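Beta-porphyranase (Bacteroides plebeius, PDB 4AWD) hydrolyses the beta-1,4 linkages between beta-D-galactose and alpha-L-galactose-6-sulfate in the red-algal polysaccharide porphyran, releasing mainly a sulfated disaccharide. Local coordinates at residues R79-F84 with T286-W291; T101-T106 with R118-A123; L144-S149 with E181-I186. All coordinates share one frame; numbering follows the deposited sequence.

Interaction 1 (R79-F84 with T286-W291)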
ATOM      1  N   ARG A  79     -11.847  -5.740   5.258  1.00 13.15           N
ATOM      2  CA  ARG A  79     -11.815  -6.159   6.650  1.00 13.02           C
ATOM      3  C   ARG A  79     -13.036  -5.551   7.311  1.00 13.10           C
ATOM      4  O   ARG A  79     -13.157  -4.329   7.359  1.00 13.56           O
ATOM      5  CB  ARG A  79     -10.532  -5.656   7.337  1.00 13.00           C
ATOM      6  CG  ARG A  79     -10.290  -6.254   8.750  1.00 12.39           C
ATOM      7  CD  ARG A  79      -8.909  -5.935   9.321  1.00 11.71           C
ATOM      8  NE  ARG A  79      -7.821  -6.388   8.455  1.00 12.46           N
ATOM      9  CZ  ARG A  79      -7.087  -5.582   7.681  1.00 11.98           C
ATOM     10  NH1 ARG A  79      -7.315  -4.272   7.643  1.00 10.46           N
ATOM     11  NH2 ARG A  79      -6.134  -6.094   6.922  1.00 10.39           N
ATOM     12  N   PRO A  80     -13.958  -6.393   7.812  1.00 13.08           N
ATOM     13  CA  PRO A  80     -15.178  -5.825   8.416  1.00 12.71           C
ATOM     14  C   PRO A  80     -14.807  -4.797   9.500  1.00 12.44           C
ATOM     15  O   PRO A  80     -13.859  -5.015  10.253  1.00 12.37           O
ATOM     16  CB  PRO A  80     -15.887  -7.048   9.016  1.00 12.79           C
ATOM     17  CG  PRO A  80     -15.333  -8.229   8.265  1.00 12.89           C
ATOM     18  CD  PRO A  80     -13.950  -7.870   7.816  1.00 12.64           C
ATOM     19  N   PRO A  81     -15.557  -3.687   9.590  1.00 12.37           N
ATOM     20  CA  PRO A  81     -16.821  -3.472   8.894  1.00 12.59           C
ATOM     21  C   PRO A  81     -16.767  -2.623   7.615  1.00 12.80           C
ATOM     22  O   PRO A  81     -17.814  -2.098   7.189  1.00 13.53           O
ATOM     23  CB  PRO A  81     -17.667  -2.767   9.965  1.00 12.53           C
ATOM     24  CG  PRO A  81     -16.640  -2.056  10.862  1.00 12.23           C
ATOM     25  CD  PRO A  81     -15.274  -2.593  10.535  1.00 11.66           C
ATOM     26  N   ALA A  82     -15.591  -2.482   6.997  1.00 12.35           N
ATOM     27  CA  ALA A  82     -15.509  -1.762   5.709  1.00 12.07           C
ATOM     28  C   ALA A  82     -15.093  -2.658   4.559  1.00 12.01           C
ATOM     29  O   ALA A  82     -14.201  -3.489   4.686  1.00 12.38           O
ATOM     30  CB  ALA A  82     -14.574  -0.558   5.790  1.00 11.39           C
ATOM     31  N   THR A  83     -15.720  -2.462   3.417  1.00 11.85           N
ATOM     32  CA  THR A  83     -15.242  -3.107   2.217  1.00 11.33           C
ATOM     33  C   THR A  83     -14.855  -2.043   1.174  1.00 10.81           C
ATOM     34  O   THR A  83     -14.570  -0.889   1.542  1.00 11.03           O
ATOM     35  CB  THR A  83     -16.232  -4.192   1.719  1.00 11.70           C
ATOM     36  OG1 THR A  83     -15.689  -4.832   0.557  1.00 13.00           O
ATOM     37  CG2 THR A  83     -17.610  -3.618   1.430  1.00 11.02           C
ATOM     38  N   PHE A  84     -14.831  -2.416  -0.105  1.00  9.67           N
ATOM     39  CA  PHE A  84     -14.357  -1.513  -1.159  1.00  7.76           C
ATOM     40  C   PHE A  84     -15.370  -1.401  -2.292  1.00  8.45           C
ATOM     41  O   PHE A  84     -15.916  -2.394  -2.741  1.00  8.55           O
ATOM     42  CB  PHE A  84     -13.019  -1.993  -1.723  1.00  6.29           C
ATOM     43  CG  PHE A  84     -12.056  -2.546  -0.670  1.00  2.00           C
ATOM     44  CD1 PHE A  84     -11.432  -1.692   0.247  1.00  2.00           C
ATOM     45  CD2 PHE A  84     -11.717  -3.902  -0.660  1.00  2.00           C
ATOM     46  CE1 PHE A  84     -10.533  -2.200   1.198  1.00  2.00           C
ATOM     47  CE2 PHE A  84     -10.863  -4.430   0.277  1.00  2.00           C
ATOM     48  CZ  PHE A  84     -10.244  -3.579   1.210  1.00  2.00           C
ATOM     49  N   THR A 286      -7.977   1.893   1.129  1.00  8.59           N
ATOM     50  CA  THR A 286      -8.596   2.605   2.237  1.00  7.67           C
ATOM     51  C   THR A 286      -9.347   1.559   3.085  1.00  6.33           C
ATOM     52  O   THR A 286     -10.304   0.932   2.617  1.00  6.16           O
ATOM     53  CB  THR A 286      -9.534   3.677   1.634  1.00  8.10           C
ATOM     54  OG1 THR A 286      -8.935   4.979   1.776  1.00 10.13           O
ATOM     55  CG2 THR A 286     -10.861   3.637   2.245  1.00  8.10           C
ATOM     56  N   GLU A 287      -8.890   1.321   4.320  1.00  3.96           N
ATOM     57  CA  GLU A 287      -9.406   0.173   5.053  1.00  2.00           C
ATOM     58  C   GLU A 287      -9.659   0.429   6.513  1.00  2.00           C
ATOM     59  O   GLU A 287      -9.377   1.511   7.080  1.00  2.00           O
ATOM     60  CB  GLU A 287      -8.472  -1.032   4.922  1.00  2.00           C
ATOM     61  CG  GLU A 287      -7.451  -1.159   6.042  1.00  5.29           C
ATOM     62  CD  GLU A 287      -6.107  -1.648   5.523  1.00  7.56           C
ATOM     63  OE1 GLU A 287      -5.436  -0.856   4.822  1.00  6.97           O
ATOM     64  OE2 GLU A 287      -5.737  -2.819   5.801  1.00 10.06           O
ATOM     65  N   THR A 288     -10.264  -0.562   7.134  1.00  2.00           N
ATOM     66  CA  THR A 288     -10.558  -0.460   8.536  1.00  2.00           C
ATOM     67  C   THR A 288      -9.689  -1.564   9.237  1.00  2.00           C
ATOM     68  O   THR A 288      -9.416  -2.641   8.651  1.00  2.00           O
ATOM     69  CB  THR A 288     -12.139  -0.493   8.680  1.00  2.00           C
ATOM     70  OG1 THR A 288     -12.612   0.363   9.735  1.00  2.00           O
ATOM     71  CG2 THR A 288     -12.642  -1.816   8.828  1.00  2.00           C
ATOM     72  N   TYR A 289      -9.172  -1.241  10.437  1.00  2.00           N
ATOM     73  CA  TYR A 289      -8.285  -2.148  11.211  1.00  4.98           C
ATOM     74  C   TYR A 289      -8.958  -2.624  12.491  1.00  6.90           C
ATOM     75  O   TYR A 289      -9.654  -1.844  13.145  1.00  7.67           O
ATOM     76  CB  TYR A 289      -7.035  -1.424  11.665  1.00  5.08           C
ATOM     77  CG  TYR A 289      -6.062  -0.978  10.599  1.00  8.50           C
ATOM     78  CD1 TYR A 289      -5.346  -1.903   9.839  1.00  8.15           C
ATOM     79  CD2 TYR A 289      -5.807   0.378  10.404  1.00  8.01           C
ATOM     80  CE1 TYR A 289      -4.430  -1.488   8.888  1.00  9.72           C
ATOM     81  CE2 TYR A 289      -4.910   0.803   9.463  1.00  9.48           C
ATOM     82  CZ  TYR A 289      -4.215  -0.124   8.703  1.00 10.54           C
ATOM     83  OH  TYR A 289      -3.303   0.329   7.769  1.00 10.61           O
ATOM     84  N   ASP A 290      -8.713  -3.880  12.877  1.00  9.20           N
ATOM     85  CA  ASP A 290      -9.316  -4.460  14.090  1.00 10.82           C
ATOM     86  C   ASP A 290      -8.810  -3.790  15.361  1.00 11.38           C
ATOM     87  O   ASP A 290      -9.481  -3.821  16.407  1.00 12.01           O
ATOM     88  CB  ASP A 290      -9.048  -5.965  14.183  1.00 10.77           C
ATOM     89  CG  ASP A 290      -9.683  -6.744  13.057  1.00 13.42           C
ATOM     90  OD1 ASP A 290     -10.589  -6.189  12.375  1.00 13.19           O
ATOM     91  OD2 ASP A 290      -9.277  -7.926  12.859  1.00 15.00           O
ATOM     92  N   TRP A 291      -7.627  -3.189  15.279  1.00 11.94           N
ATOM     93  CA  TRP A 291      -7.028  -2.537  16.449  1.00 12.10           C
ATOM     94  C   TRP A 291      -7.476  -1.089  16.592  1.00 12.79           C
ATOM     95  O   TRP A 291      -7.065  -0.399  17.523  1.00 13.40           O
ATOM     96  CB  TRP A 291      -5.514  -2.659  16.438  1.00 11.71           C
ATOM     97  CG  TRP A 291      -4.854  -2.303  15.134  1.00 12.58           C
ATOM     98  CD1 TRP A 291      -4.435  -3.174  14.177  1.00 12.32           C
ATOM     99  CD2 TRP A 291      -4.511  -0.988  14.662  1.00 12.03           C
ATOM    100  NE1 TRP A 291      -3.849  -2.488  13.136  1.00 12.93           N
ATOM    101  CE2 TRP A 291      -3.886  -1.146  13.408  1.00 13.73           C
ATOM    102  CE3 TRP A 291      -4.665   0.305  15.181  1.00 12.65           C
ATOM    103  CZ2 TRP A 291      -3.415  -0.050  12.653  1.00 14.83           C
ATOM    104  CZ3 TRP A 291      -4.215   1.392  14.429  1.00 13.32           C
ATOM    105  CH2 TRP A 291      -3.592   1.207  13.179  1.00 13.25           C
TER
HETATM  106  O   HOH W   1     -11.498  -2.929   5.491  1.00 20.04           O
HETATM  107  O   HOH W   2     -12.837  -7.339  11.045  1.00 18.54           O
HETATM  108  O   HOH W   3     -12.574  -0.904   3.462  1.00  7.18           O

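Interaction 2 (T101-T106 with R118-A123)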
ATOM      1  N   THR A 101     -17.289   6.188   2.777  1.00 13.24           N
ATOM      2  CA  THR A 101     -18.701   6.527   2.895  1.00 12.89           C
ATOM      3  C   THR A 101     -19.415   5.483   3.735  1.00 13.27           C
ATOM      4  O   THR A 101     -18.934   4.354   3.878  1.00 13.30           O
ATOM      5  CB  THR A 101     -19.388   6.571   1.516  1.00 12.60           C
ATOM      6  OG1 THR A 101     -19.307   5.271   0.905  1.00 12.45           O
ATOM      7  CG2 THR A 101     -18.737   7.631   0.601  1.00 11.68           C
ATOM      8  N   VAL A 102     -20.557   5.875   4.289  1.00 13.33           N
ATOM      9  CA  VAL A 102     -21.524   4.943   4.843  1.00 13.91           C
ATOM     10  C   VAL A 102     -21.988   3.997   3.728  1.00 14.50           C
ATOM     11  O   VAL A 102     -22.298   4.435   2.626  1.00 14.89           O
ATOM     12  CB  VAL A 102     -22.733   5.727   5.439  1.00 14.03           C
ATOM     13  CG1 VAL A 102     -23.884   4.815   5.768  1.00 13.15           C
ATOM     14  CG2 VAL A 102     -22.286   6.507   6.685  1.00 13.73           C
ATOM     15  N   LEU A 103     -22.005   2.697   3.993  1.00 15.00           N
ATOM     16  CA  LEU A 103     -22.524   1.755   3.011  1.00 15.03           C
ATOM     17  C   LEU A 103     -23.958   1.405   3.351  1.00 15.52           C
ATOM     18  O   LEU A 103     -24.230   0.891   4.424  1.00 15.70           O
ATOM     19  CB  LEU A 103     -21.676   0.480   2.956  1.00 15.17           C
ATOM     20  CG  LEU A 103     -22.184  -0.531   1.923  1.00 14.60           C
ATOM     21  CD1 LEU A 103     -22.139   0.053   0.516  1.00 14.31           C
ATOM     22  CD2 LEU A 103     -21.390  -1.785   2.000  1.00 14.36           C
ATOM     23  N   SER A 104     -24.869   1.678   2.424  1.00 15.87           N
ATOM     24  CA  SER A 104     -26.292   1.476   2.658  1.00 16.19           C
ATOM     25  C   SER A 104     -26.990   1.005   1.385  1.00 16.24           C
ATOM     26  O   SER A 104     -26.868   1.641   0.357  1.00 16.68           O
ATOM     27  CB  SER A 104     -26.940   2.771   3.156  1.00 16.10           C
ATOM     28  OG  SER A 104     -28.274   2.528   3.571  1.00 15.85           O
ATOM     29  N   PRO A 105     -27.735  -0.104   1.453  1.00 16.45           N
ATOM     30  CA  PRO A 105     -27.890  -0.918   2.644  1.00 16.74           C
ATOM     31  C   PRO A 105     -26.609  -1.633   3.075  1.00 16.85           C
ATOM     32  O   PRO A 105     -25.667  -1.824   2.295  1.00 16.89           O
ATOM     33  CB  PRO A 105     -28.956  -1.951   2.238  1.00 16.81           C
ATOM     34  CG  PRO A 105     -29.016  -1.900   0.764  1.00 16.50           C
ATOM     35  CD  PRO A 105     -28.661  -0.518   0.384  1.00 16.35           C
ATOM     36  N   THR A 106     -26.599  -1.994   4.343  1.00 16.81           N
ATOM     37  CA  THR A 106     -25.613  -2.877   4.937  1.00 17.09           C
ATOM     38  C   THR A 106     -25.374  -4.117   4.040  1.00 17.30           C
ATOM     39  O   THR A 106     -26.254  -4.501   3.268  1.00 17.01           O
ATOM     40  CB  THR A 106     -26.131  -3.196   6.375  1.00 17.39           C
ATOM     41  OG1 THR A 106     -25.415  -2.396   7.338  1.00 17.84           O
ATOM     42  CG2 THR A 106     -26.064  -4.619   6.708  1.00 15.02           C
ATOM     43  N   ARG A 118     -20.810  -2.025   6.742  1.00 16.01           N
ATOM     44  CA  ARG A 118     -21.619  -0.806   6.787  1.00 16.40           C
ATOM     45  C   ARG A 118     -20.800   0.414   6.406  1.00 15.76           C
ATOM     46  O   ARG A 118     -21.308   1.534   6.415  1.00 16.41           O
ATOM     47  CB  ARG A 118     -22.266  -0.613   8.165  1.00 16.90           C
ATOM     48  CG  ARG A 118     -21.263  -0.377   9.284  1.00 19.82           C
ATOM     49  CD  ARG A 118     -21.931  -0.219  10.625  1.00 23.93           C
ATOM     50  NE  ARG A 118     -21.078   0.509  11.566  1.00 28.07           N
ATOM     51  CZ  ARG A 118     -20.280  -0.065  12.469  1.00 30.82           C
ATOM     52  NH1 ARG A 118     -20.200  -1.396  12.577  1.00 30.52           N
ATOM     53  NH2 ARG A 118     -19.559   0.703  13.278  1.00 31.13           N
ATOM     54  N   LEU A 119     -19.532   0.192   6.080  1.00 14.83           N
ATOM     55  CA  LEU A 119     -18.669   1.245   5.582  1.00 14.04           C
ATOM     56  C   LEU A 119     -18.096   0.842   4.234  1.00 13.81           C
ATOM     57  O   LEU A 119     -17.777  -0.334   3.991  1.00 13.58           O
ATOM     58  CB  LEU A 119     -17.541   1.549   6.580  1.00 14.00           C
ATOM     59  CG  LEU A 119     -17.895   2.298   7.878  1.00 13.27           C
ATOM     60  CD1 LEU A 119     -16.772   2.169   8.901  1.00 10.92           C
ATOM     61  CD2 LEU A 119     -18.197   3.769   7.609  1.00 10.83           C
ATOM     62  N   ALA A 120     -17.979   1.815   3.342  1.00 13.32           N
ATOM     63  CA  ALA A 120     -17.336   1.555   2.067  1.00 13.12           C
ATOM     64  C   ALA A 120     -16.087   2.417   1.897  1.00 12.82           C
ATOM     65  O   ALA A 120     -16.124   3.646   2.076  1.00 12.73           O
ATOM     66  CB  ALA A 120     -18.314   1.734   0.916  1.00 12.62           C
ATOM     67  N   GLY A 121     -14.977   1.750   1.581  1.00 12.38           N
ATOM     68  CA  GLY A 121     -13.749   2.432   1.155  1.00 11.41           C
ATOM     69  C   GLY A 121     -13.400   2.117  -0.288  1.00 10.79           C
ATOM     70  O   GLY A 121     -14.261   1.721  -1.074  1.00 10.35           O
ATOM     71  N   GLY A 122     -12.124   2.279  -0.625  1.00 10.62           N
ATOM     72  CA  GLY A 122     -11.623   2.003  -1.970  1.00 10.00           C
ATOM     73  C   GLY A 122     -10.398   1.111  -1.967  1.00  9.57           C
ATOM     74  O   GLY A 122      -9.563   1.195  -1.079  1.00  9.52           O
ATOM     75  N   ALA A 123     -10.312   0.237  -2.962  1.00  9.43           N
ATOM     76  CA  ALA A 123      -9.121  -0.560  -3.203  1.00  9.21           C
ATOM     77  C   ALA A 123      -8.795  -0.531  -4.685  1.00  9.52           C
ATOM     78  O   ALA A 123      -9.490  -1.177  -5.497  1.00  9.38           O
ATOM     79  CB  ALA A 123      -9.323  -1.983  -2.747  1.00  8.68           C
TER

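Interaction 3 (L144-S149 with E181-I186)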
ATOM      1  N   LEU A 144      -9.012  12.564   7.074  1.00 13.91           N
ATOM      2  CA  LEU A 144      -9.163  12.885   8.500  1.00 14.47           C
ATOM      3  C   LEU A 144     -10.218  11.950   9.087  1.00 14.62           C
ATOM      4  O   LEU A 144     -11.365  12.322   9.343  1.00 14.30           O
ATOM      5  CB  LEU A 144      -9.516  14.360   8.720  1.00 14.64           C
ATOM      6  CG  LEU A 144      -9.222  14.940  10.127  1.00 15.47           C
ATOM      7  CD1 LEU A 144      -7.746  14.970  10.428  1.00 13.36           C
ATOM      8  CD2 LEU A 144      -9.802  16.342  10.313  1.00 16.28           C
ATOM      9  N   THR A 145      -9.779  10.724   9.329  1.00 14.97           N
ATOM     10  CA  THR A 145     -10.667   9.600   9.465  1.00 15.06           C
ATOM     11  C   THR A 145      -9.876   8.503  10.162  1.00 15.45           C
ATOM     12  O   THR A 145      -8.641   8.512  10.107  1.00 15.67           O
ATOM     13  CB  THR A 145     -11.100   9.175   8.031  1.00 15.64           C
ATOM     14  OG1 THR A 145     -12.444   9.620   7.761  1.00 15.79           O
ATOM     15  CG2 THR A 145     -10.973   7.711   7.797  1.00 13.40           C
ATOM     16  N   THR A 146     -10.576   7.578  10.823  1.00 14.78           N
ATOM     17  CA  THR A 146      -9.939   6.422  11.437  1.00 14.35           C
ATOM     18  C   THR A 146      -9.833   5.212  10.494  1.00 14.14           C
ATOM     19  O   THR A 146      -9.636   4.075  10.946  1.00 13.98           O
ATOM     20  CB  THR A 146     -10.677   5.968  12.712  1.00 14.76           C
ATOM     21  OG1 THR A 146     -12.073   5.877  12.440  1.00 15.10           O
ATOM     22  CG2 THR A 146     -10.425   6.922  13.899  1.00 14.03           C
ATOM     23  N   MET A 147      -9.981   5.456   9.193  1.00 13.27           N
ATOM     24  CA  MET A 147      -9.684   4.456   8.162  1.00 12.67           C
ATOM     25  C   MET A 147      -8.322   4.755   7.531  1.00 12.49           C
ATOM     26  O   MET A 147      -7.881   5.910   7.490  1.00 12.35           O
ATOM     27  CB  MET A 147     -10.790   4.393   7.103  1.00 12.17           C
ATOM     28  CG  MET A 147     -12.005   3.633   7.593  1.00 11.70           C
ATOM     29  SD  MET A 147     -13.427   3.634   6.490  1.00 13.05           S
ATOM     30  CE  MET A 147     -12.814   2.655   5.114  1.00 10.52           C
ATOM     31  N   SER A 148      -7.658   3.705   7.067  1.00 11.99           N
ATOM     32  CA  SER A 148      -6.273   3.803   6.609  1.00 11.86           C
ATOM     33  C   SER A 148      -6.161   4.598   5.316  1.00 11.37           C
ATOM     34  O   SER A 148      -7.109   4.656   4.533  1.00 10.91           O
ATOM     35  CB  SER A 148      -5.700   2.407   6.367  1.00 11.67           C
ATOM     36  OG  SER A 148      -6.414   1.776   5.307  1.00 13.26           O
ATOM     37  N   SER A 149      -5.000   5.222   5.123  1.00 11.02           N
ATOM     38  CA  SER A 149      -4.573   5.730   3.822  1.00 11.18           C
ATOM     39  C   SER A 149      -3.299   4.959   3.537  1.00 10.88           C
ATOM     40  O   SER A 149      -2.365   5.029   4.327  1.00 11.03           O
ATOM     41  CB  SER A 149      -4.268   7.230   3.880  1.00 10.76           C
ATOM     42  OG  SER A 149      -5.405   7.977   4.274  1.00 11.44           O
ATOM     43  N   GLU A 181       1.465   3.046   5.597  1.00  8.50           N
ATOM     44  CA  GLU A 181       0.156   2.963   6.240  1.00  6.98           C
ATOM     45  C   GLU A 181       0.062   4.115   7.231  1.00  5.57           C
ATOM     46  O   GLU A 181       0.996   4.342   7.989  1.00  5.86           O
ATOM     47  CB  GLU A 181       0.003   1.646   7.008  1.00  7.73           C
ATOM     48  CG  GLU A 181       0.118   0.374   6.190  1.00  9.07           C
ATOM     49  CD  GLU A 181      -0.005  -0.868   7.046  1.00 12.64           C
ATOM     50  OE1 GLU A 181      -1.131  -1.158   7.520  1.00 15.80           O
ATOM     51  OE2 GLU A 181       1.017  -1.557   7.266  1.00 11.96           O
ATOM     52  N   THR A 182      -1.035   4.872   7.201  1.00  3.12           N
ATOM     53  CA  THR A 182      -1.383   5.799   8.296  1.00  2.00           C
ATOM     54  C   THR A 182      -2.898   5.857   8.393  1.00  2.00           C
ATOM     55  O   THR A 182      -3.588   5.273   7.544  1.00  2.00           O
ATOM     56  CB  THR A 182      -0.988   7.238   8.038  1.00  2.00           C
ATOM     57  OG1 THR A 182      -1.014   7.470   6.628  1.00  4.84           O
ATOM     58  CG2 THR A 182       0.342   7.566   8.611  1.00  4.25           C
ATOM     59  N   MET A 183      -3.402   6.557   9.404  1.00  4.08           N
ATOM     60  CA  MET A 183      -4.768   7.054   9.399  1.00  6.69           C
ATOM     61  C   MET A 183      -4.710   8.471   9.960  1.00  8.02           C
ATOM     62  O   MET A 183      -3.777   8.796  10.690  1.00  8.48           O
ATOM     63  CB  MET A 183      -5.717   6.157  10.210  1.00  6.79           C
ATOM     64  CG  MET A 183      -5.403   6.033  11.687  1.00  8.81           C
ATOM     65  SD  MET A 183      -6.590   4.995  12.577  1.00 13.81           S
ATOM     66  CE  MET A 183      -6.259   3.361  11.898  1.00 13.06           C
ATOM     67  N   GLY A 184      -5.684   9.305   9.617  1.00  8.87           N
ATOM     68  CA  GLY A 184      -5.618  10.699   9.998  1.00 10.65           C
ATOM     69  C   GLY A 184      -5.940  10.987  11.452  1.00 12.27           C
ATOM     70  O   GLY A 184      -5.405  11.946  12.030  1.00 12.39           O
ATOM     71  N   ILE A 185      -6.841  10.193  12.030  1.00 13.44           N
ATOM     72  CA  ILE A 185      -7.248  10.355  13.433  1.00 14.84           C
ATOM     73  C   ILE A 185      -6.918   9.098  14.239  1.00 15.76           C
ATOM     74  O   ILE A 185      -7.147   7.974  13.772  1.00 15.61           O
ATOM     75  CB  ILE A 185      -8.775  10.618  13.579  1.00 15.20           C
ATOM     76  CG1 ILE A 185      -9.203  11.887  12.823  1.00 15.02           C
ATOM     77  CG2 ILE A 185      -9.168  10.671  15.073  1.00 14.32           C
ATOM     78  CD1 ILE A 185     -10.746  12.051  12.670  1.00 13.41           C
ATOM     79  N   ILE A 186      -6.405   9.302  15.447  1.00 16.74           N
ATOM     80  CA  ILE A 186      -6.080   8.213  16.357  1.00 18.07           C
ATOM     81  C   ILE A 186      -7.056   8.220  17.545  1.00 18.74           C
ATOM     82  O   ILE A 186      -7.138   9.221  18.262  1.00 19.30           O
ATOM     83  CB  ILE A 186      -4.627   8.351  16.877  1.00 18.17           C
ATOM     84  CG1 ILE A 186      -3.607   8.366  15.720  1.00 18.49           C
ATOM     85  CG2 ILE A 186      -4.311   7.243  17.872  1.00 18.64           C
ATOM     86  CD1 ILE A 186      -3.623   7.122  14.800  1.00 17.93           C
TER
HETATM   87  O   HOH W   4      -6.568   8.106   6.752  1.00 11.97           O

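Interaction 1 (R79-F84 with T286-W291)
Arg-79 lies along the backbone of 286-291, its CB 3.5 Å from Thr-288 O. With CG anti to the backbone N (chi1 -170°), the chain runs on past the same carbonyl: Arg-79 CG lies near both Thr-288 O and Asp-290 OD1, and Arg-79 CD settles 3.5 Å from Asp-290 OD1. A bend at chi3 then turns the guanidinium back, so that NH1 alone makes both polar contacts. Arg-79 NH1 gives one N-H to Thr-288 O at 2.8 Å and the other to Glu-287 OE2, also at 2.8 Å; the latter bond is nearly straight (171° at the hydrogen) and forms a salt bridge on the anti lone pair of OE2. Guanidinium and carboxylate planes differ by 18°. Away from the arginine, Thr-288 CG2 packs against Pro-81 CD and Thr-288 CB against Ala-82 CB, while Phe-84 turns its ring edge to Thr-286 O. Thr-288 N donates to a water within bonding distance of Arg-79 O, another water joins Pro-80 O to Asp-290 OD1, and a third lies within bonding distance of Thr-83 O and Thr-286 O. Both Arg-79 and Glu-287 probably bind substrate, as in relatives; Glu-287 OE1 is hydrogen-bonded to a glycerol, probably from the crystallisation liquor. Two bonds from one nitrogen, both near the guanidinium plane, should restrict rotation of the arginine head, and its charge probably offsets that of Glu-287.

Interaction 2 (T101-T106 with R118-A123)
A beta hairpin of the GH16 jelly-roll fold, built from strands 95-107 and 117-126, supplies this contact: Thr-101, Val-102 and Leu-103 run against Arg-118 to Ala-120. The short strand axes approach to 4.0 Å, and their N-to-C directions differ by 130°, antiparallel but strongly twisted. Register is set by Thr-101 and Ala-120, a hydrogen-bonded pair whose two backbone bonds are Thr-101 N to Ala-120 O at 2.9 Å and Ala-120 N to Thr-101 O at 2.8 Å. The second is practically linear at the hydrogen (179°). Next comes the non-hydrogen-bonded pair Val-102 and Leu-119, whose side chains diverge, and beyond it Leu-103 N donates to Arg-118 O at 2.8 Å. That donor stands 59° out of the carbonyl plane, a departure from the two bonds before it that coincides with the approach to the corner the chain turns at Ser-104 and Pro-105. The peptide before Pro-105 is cis.

Side-chain contact is slight. Leu-103 CB packs on Ala-120 CB, and Leu-103 CD1 reaches toward the same methyl. Thr-101 puts OG1 between its backbone N and carbonyl carbon, which sets the oxygen beside Ala-120 CB; the hydroxyl's hydrogen-bonding partner is Asn-88 ND2. Leu-119 CD2 comes to 3.8 Å from Thr-101 O, while the leucine also touches Ala-82 of strand 82-84 as well as Val-295 and Leu-301 in loops. Strand 117-126 also pairs in parallel with strand 82-84, in part by backbone bonding between Thr-83 and Leu-119. Past the corner, Thr-106 and Arg-118 lie side by side, with Thr-106 OG1 3.7 Å from Arg-118 CB.

Interaction 3 (L144-S149 with E181-I186)
Thr-145 O receives two backbone N-H groups from 181-186. Ile-185 N donates to Thr-145 O at 3.1 Å, from 56° out of the carbonyl plane, and Gly-184 N adds a weak bond to the same oxygen with an angle of only 123° at its hydrogen. A water joins Met-147 O and Ser-149 OG, with a further weak bond from Gly-184 N; Ser-149 OG is also hydrogen-bonded to Thr-309 OG1. Gly-184 CA sits 4.4 Å from Leu-144 CA, the shortest CA-CA distance between the two segments.

Beyond this crossing the chains pair as antiparallel strands at the ends of 149-163 and 168-182, in the GH16 sandwich, where strand 168-182 holds the probable nucleophile Glu-176 and the probable proton donor Glu-181. Ser-149 N donates to Thr-182 O at 2.8 Å, and Thr-182 N returns a bond to Ser-149 O at 3.2 Å. Ser-148 CA also brings a CA-H toward Thr-182 O. Glu-181 immediately precedes this pair.

Side chains fill in around the backbone bonds. Ile-185 and Leu-144 meet at about a right angle, with Ile-185 CG1 4.1 Å from Leu-144 CG. Ile-185 CD1 rests 3.4 Å from Leu-144 O. In Met-183, chi3 (68°) turns CE toward Thr-146 O, where SD also lies, while Met-183 CB approaches Met-147 O at 3.5 Å.

In the fold
Interactions 1 and 3, with centres about 11 Å apart, meet in what is probably the substrate cleft: Tyr-289 OH is hydrogen-bonded to Glu-181 OE1 at 2.6 Å, and Glu-287 N lies 2.7 Å from Ser-148 OG. The segment carrying Glu-287, one of the probable substrate-binding residues of interaction 1, is thus linked to the probable proton donor of interaction 3. Interaction 2 stands farther out; the side chain of Leu-119 is about 10 Å from those of both Arg-79 and Glu-287. It still reaches interaction 1 through the sheet, where Thr-83 O is 2.7 Å from Gly-121 N and Thr-286 N is 2.8 Å from Gly-122 O. Between interactions 2 and 3 there is looser packing, Gly-121 CA to Met-147 CE at 4.1 Å.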